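Local coordinates for protein peptide synthetase, module 7 (Actinoplanes teichomyceticus, PDB 4TX3) that forms a condensation-like domain of a non-ribosomal peptide synthetase and probably recruits the cytochrome P450 enzymes that crosslink the bound glycopeptide precursor, at residues I205-N210 with R335-V340; F308-D313 with E329-A334. All blocks are in the same frame, centred on the assembly; numbering follows the deposited sequence.

Contact 1: residues I205-N210 with R335-V340; sequences ITFWRN and RQHLDV
The indole NE1 of Trp-208 gives its N-H to the backbone O of His-337 at 2.9 Å, almost straight at 172°, with the oxygen lying in the indole plane. The bond pins a loop of the condensation-domain fold against helix 200-211. The loop, residues 335-340, follows helix 320-334 and has no regular structure, and tryptophan suits the site because it offers one directed donor on a broad apolar body. One residue back, the Phe-207 and His-337 rings form an offset stack, centroids 4.1 Å apart and planes only 8° from parallel. His-337 CD2 sits over the centre of the phenyl ring, while Phe-207 CB lies over the imidazole face, 3.9 Å from its centroid, as a CH-pi contact. A further neighbour is the indole, whose face takes Phe-207 CE2 over its centre. The flat imidazole suits the stack, while the bond to the indole uses only backbone. Gln-204 receives Val-340 N on its OE1 and donates to Asp-339 OD2, fastening the next residues of the loop to the same helix. Beside the indole, Val-340 CG2 comes to 4.2 Å from Trp-208 CD1, and at the benzo edge Leu-338 CD2 stands 4.4 Å from Trp-208 CZ2.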
# COMPACT_ATOMS: atom_id res chain seq x y z
N ILE B 205 14.59 -25.49 15.75
CA ILE B 205 13.96 -26.79 15.99
C ILE B 205 13.95 -27.09 17.48
O ILE B 205 12.98 -27.60 18.02
CB ILE B 205 14.67 -27.92 15.21
CG1 ILE B 205 14.20 -27.94 13.75
CG2 ILE B 205 14.43 -29.28 15.84
CD1 ILE B 205 15.08 -28.75 12.83
N THR B 206 15.03 -26.72 18.15
CA THR B 206 15.16 -26.92 19.58
C THR B 206 14.14 -26.08 20.34
O THR B 206 13.49 -26.56 21.27
CB THR B 206 16.58 -26.59 20.04
OG1 THR B 206 17.48 -27.56 19.49
CG2 THR B 206 16.70 -26.57 21.56
N PHE B 207 13.98 -24.83 19.91
CA PHE B 207 12.97 -23.97 20.51
C PHE B 207 11.57 -24.57 20.47
O PHE B 207 10.88 -24.59 21.49
CB PHE B 207 12.91 -22.60 19.83
CG PHE B 207 11.77 -21.78 20.32
CD1 PHE B 207 11.87 -21.08 21.50
CD2 PHE B 207 10.56 -21.75 19.62
CE1 PHE B 207 10.80 -20.36 21.98
CE2 PHE B 207 9.49 -21.02 20.10
CZ PHE B 207 9.61 -20.32 21.28
N TRP B 208 11.13 -25.04 19.32
CA TRP B 208 9.75 -25.47 19.19
C TRP B 208 9.49 -26.81 19.86
O TRP B 208 8.42 -27.00 20.45
CB TRP B 208 9.33 -25.52 17.71
CG TRP B 208 9.12 -24.15 17.16
CD1 TRP B 208 9.93 -23.48 16.29
CD2 TRP B 208 8.05 -23.25 17.48
NE1 TRP B 208 9.42 -22.22 16.04
CE2 TRP B 208 8.27 -22.06 16.76
CE3 TRP B 208 6.92 -23.35 18.31
CZ2 TRP B 208 7.41 -20.97 16.83
CZ3 TRP B 208 6.07 -22.25 18.38
CH2 TRP B 208 6.32 -21.08 17.65
N ARG B 209 10.45 -27.73 19.77
CA ARG B 209 10.30 -29.02 20.44
C ARG B 209 10.15 -28.78 21.93
O ARG B 209 9.38 -29.47 22.61
CB ARG B 209 11.49 -29.95 20.17
CG ARG B 209 11.56 -30.53 18.77
CD ARG B 209 12.89 -31.26 18.54
NE ARG B 209 13.14 -32.23 19.60
CZ ARG B 209 12.80 -33.52 19.53
NH1 ARG B 209 12.21 -34.00 18.44
NH2 ARG B 209 13.06 -34.33 20.55
N ASN B 210 10.88 -27.78 22.43
CA ASN B 210 10.85 -27.40 23.84
C ASN B 210 9.56 -26.64 24.20
O ASN B 210 8.86 -27.02 25.14
CB ASN B 210 12.07 -26.55 24.19
CG ASN B 210 13.37 -27.38 24.28
OD1 ASN B 210 13.33 -28.60 24.44
ND2 ASN B 210 14.52 -26.70 24.20
N ARG B 335 8.31 -15.38 18.30
CA ARG B 335 8.50 -14.42 17.20
C ARG B 335 9.85 -14.54 16.50
O ARG B 335 9.98 -14.25 15.32
CB ARG B 335 8.35 -12.99 17.72
CG ARG B 335 7.71 -12.01 16.78
CD ARG B 335 6.20 -11.95 17.01
NE ARG B 335 5.49 -11.27 15.92
CZ ARG B 335 4.17 -11.23 15.81
NH1 ARG B 335 3.40 -11.83 16.71
NH2 ARG B 335 3.61 -10.60 14.78
N GLN B 336 10.86 -14.95 17.26
CA GLN B 336 12.22 -14.95 16.75
C GLN B 336 12.60 -16.25 16.06
O GLN B 336 13.69 -16.35 15.50
CB GLN B 336 13.17 -14.67 17.91
CG GLN B 336 13.03 -13.28 18.47
CD GLN B 336 13.84 -13.09 19.72
OE1 GLN B 336 14.05 -14.04 20.49
NE2 GLN B 336 14.32 -11.86 19.94
N HIS B 337 11.71 -17.24 16.09
CA HIS B 337 12.02 -18.55 15.54
C HIS B 337 11.05 -18.95 14.44
O HIS B 337 10.52 -20.07 14.46
CB HIS B 337 12.01 -19.58 16.67
CG HIS B 337 12.83 -19.17 17.86
ND1 HIS B 337 14.18 -19.44 17.96
CD2 HIS B 337 12.49 -18.51 18.99
CE1 HIS B 337 14.63 -18.97 19.11
NE2 HIS B 337 13.63 -18.40 19.75
N LEU B 338 10.83 -18.05 13.48
CA LEU B 338 9.81 -18.26 12.45
C LEU B 338 10.33 -18.77 11.11
O LEU B 338 9.55 -18.96 10.18
CB LEU B 338 9.05 -16.96 12.21
CG LEU B 338 8.24 -16.46 13.40
CD1 LEU B 338 7.36 -15.29 12.96
CD2 LEU B 338 7.41 -17.60 13.99
N ASP B 339 11.64 -18.99 11.00
CA ASP B 339 12.22 -19.54 9.78
C ASP B 339 11.85 -21.02 9.57
O ASP B 339 11.72 -21.47 8.43
CB ASP B 339 13.75 -19.37 9.80
CG ASP B 339 14.18 -17.91 9.86
OD1 ASP B 339 14.19 -17.25 8.80
OD2 ASP B 339 14.48 -17.40 10.96
N VAL B 340 11.66 -21.77 10.65
CA VAL B 340 11.07 -23.09 10.51
C VAL B 340 9.65 -22.95 10.01
O VAL B 340 8.86 -22.23 10.62
CB VAL B 340 10.96 -23.90 11.82
CG1 VAL B 340 10.90 -25.37 11.49
CG2 VAL B 340 12.09 -23.64 12.72

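Contact 2: residues F308-D313 with E329-A334; sequences FPVRTD and EAVREA
The Phe-308 ring turns its edge to the helix: the methyl CB of Ala-334 lies near the ring plane, 3.6 Å from CE1, and the backbone O of Val-331 sits at the same rim near CZ. Val-331 CG1 is at the edge too, 4.2 Å from Phe-308 CE2. The CG2 methyl of Val-310, on the same strand, lies about 3.5 Å above one face of the ring, displaced toward its rim. Thr-286 and Leu-288 of strand 281-288 and the loop residues Arg-335 and Leu-338 also touch the ring. Phe-308 points toward the helix from its backbone, and chi1 of 173° sets CG anti to the backbone N. An alanine at Phe-308 would probably open a gap beside the Ala-334 methyl and leave Val-331 CG1 and Leu-338 without their aromatic neighbour.

Two residues along the strand, Val-310 points the same way and meets the preceding turn of the helix. Its CG1 reaches Ala-330 CB at 3.8 Å, and its CG2 reaches Val-331 CG2 at 4.0 Å, the two valine side chains crossing at about a right angle. The small alanines, one helical turn apart, let the axes of 308-313 and 329-334 approach to 8.3 Å, while the branched valines fill the layer between. Ala-330 CB also touches the backbone O of Arg-311, at 3.9 Å. The arginine's charged end leads away to a salt bridge with Asp-281, and NH1 hydrogen-bonds to the backbone O of His-211 and Ala-213. The strand's other side is also covered: Pro-309 packs there on Trp-208 and Val-283.

Strand 306-313 pairs antiparallel with strand 281-288, and the following helix folds back over it, segments 308-313 and 329-334 running 144° apart. This is alpha/beta layer packing, consistent with the chloramphenicol-acetyltransferase-like fold of condensation domains.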
# COMPACT_ATOMS: atom_id res chain seq x y z
N PHE B 308 1.45 -19.83 12.97
CA PHE B 308 2.25 -19.38 14.09
C PHE B 308 1.48 -19.71 15.38
O PHE B 308 0.55 -18.98 15.77
CB PHE B 308 2.54 -17.88 13.96
CG PHE B 308 3.22 -17.28 15.16
CD1 PHE B 308 4.41 -17.81 15.64
CD2 PHE B 308 2.67 -16.17 15.81
CE1 PHE B 308 5.05 -17.26 16.76
CE2 PHE B 308 3.29 -15.61 16.93
CZ PHE B 308 4.49 -16.16 17.41
N PRO B 309 1.85 -20.83 16.03
CA PRO B 309 1.18 -21.34 17.23
C PRO B 309 1.82 -20.80 18.49
O PRO B 309 3.04 -20.81 18.59
CB PRO B 309 1.40 -22.84 17.12
CG PRO B 309 2.75 -22.93 16.47
CD PRO B 309 2.82 -21.79 15.50
N VAL B 310 1.01 -20.32 19.43
CA VAL B 310 1.54 -19.85 20.70
C VAL B 310 0.87 -20.59 21.84
O VAL B 310 -0.36 -20.67 21.93
CB VAL B 310 1.38 -18.33 20.86
CG1 VAL B 310 1.75 -17.90 22.27
CG2 VAL B 310 2.25 -17.60 19.82
N ARG B 311 1.70 -21.20 22.68
CA ARG B 311 1.21 -21.98 23.78
C ARG B 311 1.07 -21.08 24.99
O ARG B 311 1.97 -20.30 25.29
CB ARG B 311 2.15 -23.15 24.06
CG ARG B 311 1.68 -24.09 25.14
CD ARG B 311 2.77 -25.10 25.42
NE ARG B 311 2.31 -26.17 26.30
CZ ARG B 311 2.95 -27.32 26.46
NH1 ARG B 311 4.08 -27.55 25.79
NH2 ARG B 311 2.46 -28.25 27.26
N THR B 312 -0.05 -21.18 25.68
CA THR B 312 -0.26 -20.32 26.83
C THR B 312 -0.62 -21.16 28.03
O THR B 312 -1.39 -22.11 27.91
CB THR B 312 -1.35 -19.26 26.53
OG1 THR B 312 -0.87 -18.38 25.49
CG2 THR B 312 -1.64 -18.42 27.76
N ASP B 313 -0.03 -20.83 29.17
CA ASP B 313 -0.31 -21.54 30.42
C ASP B 313 -1.22 -20.71 31.31
O ASP B 313 -0.84 -19.63 31.75
CB ASP B 313 1.00 -21.87 31.14
CG ASP B 313 0.78 -22.46 32.54
OD1 ASP B 313 -0.33 -22.95 32.85
OD2 ASP B 313 1.74 -22.44 33.33
N GLU B 329 4.96 -12.48 26.69
CA GLU B 329 6.27 -13.09 26.85
C GLU B 329 6.47 -14.24 25.85
O GLU B 329 7.48 -14.29 25.16
CB GLU B 329 6.46 -13.58 28.27
CG GLU B 329 7.77 -14.28 28.45
CD GLU B 329 8.10 -14.50 29.91
OE1 GLU B 329 7.87 -15.63 30.40
OE2 GLU B 329 8.59 -13.54 30.56
N ALA B 330 5.49 -15.13 25.77
CA ALA B 330 5.53 -16.26 24.84
C ALA B 330 5.65 -15.82 23.38
O ALA B 330 6.43 -16.39 22.62
CB ALA B 330 4.29 -17.13 25.02
N VAL B 331 4.89 -14.80 22.98
CA VAL B 331 4.90 -14.36 21.60
C VAL B 331 6.25 -13.75 21.23
O VAL B 331 6.84 -14.12 20.21
CB VAL B 331 3.78 -13.33 21.32
CG1 VAL B 331 3.93 -12.72 19.93
CG2 VAL B 331 2.42 -13.98 21.46
N ARG B 332 6.72 -12.83 22.07
CA ARG B 332 8.03 -12.19 21.92
C ARG B 332 9.18 -13.20 21.73
O ARG B 332 10.05 -13.01 20.88
CB ARG B 332 8.27 -11.28 23.14
CG ARG B 332 9.71 -11.10 23.60
CD ARG B 332 9.81 -9.86 24.47
NE ARG B 332 9.19 -8.71 23.81
CZ ARG B 332 8.69 -7.63 24.42
NH1 ARG B 332 8.72 -7.55 25.75
NH2 ARG B 332 8.16 -6.64 23.71
N GLU B 333 9.16 -14.30 22.48
CA GLU B 333 10.16 -15.35 22.31
C GLU B 333 9.94 -16.18 21.02
O GLU B 333 10.89 -16.42 20.26
CB GLU B 333 10.14 -16.27 23.54
CG GLU B 333 11.46 -16.98 23.82
CD GLU B 333 11.33 -18.07 24.89
OE1 GLU B 333 10.20 -18.29 25.40
OE2 GLU B 333 12.36 -18.71 25.22
N ALA B 334 8.71 -16.60 20.77
CA ALA B 334 8.42 -17.43 19.59
C ALA B 334 8.65 -16.67 18.29
O ALA B 334 9.14 -17.24 17.32
CB ALA B 334 7.00 -17.96 19.65

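Contact 2 is nested inside the chain loop that contact 1 closes, and the two centres lie about 10 Å apart. They are joined through the end of helix 320-334: segment 329-334 ends where segment 335-340 begins. The two contacts touch directly. Phe-207 CZ lies 3.5 Å from Ala-334 CA, so Ala-334 is packed by Phe-308 and by the aromatic pair of helix 200-211. Trp-208 CZ3 comes to 3.4 Å from Pro-309 O, and Leu-338 CD2 to 3.4 Å from Phe-308 CD1. Together they join two helices, a loop and a strand into one layered packing; the contact centres lie about 20 and 19 Å from the centre of the chain.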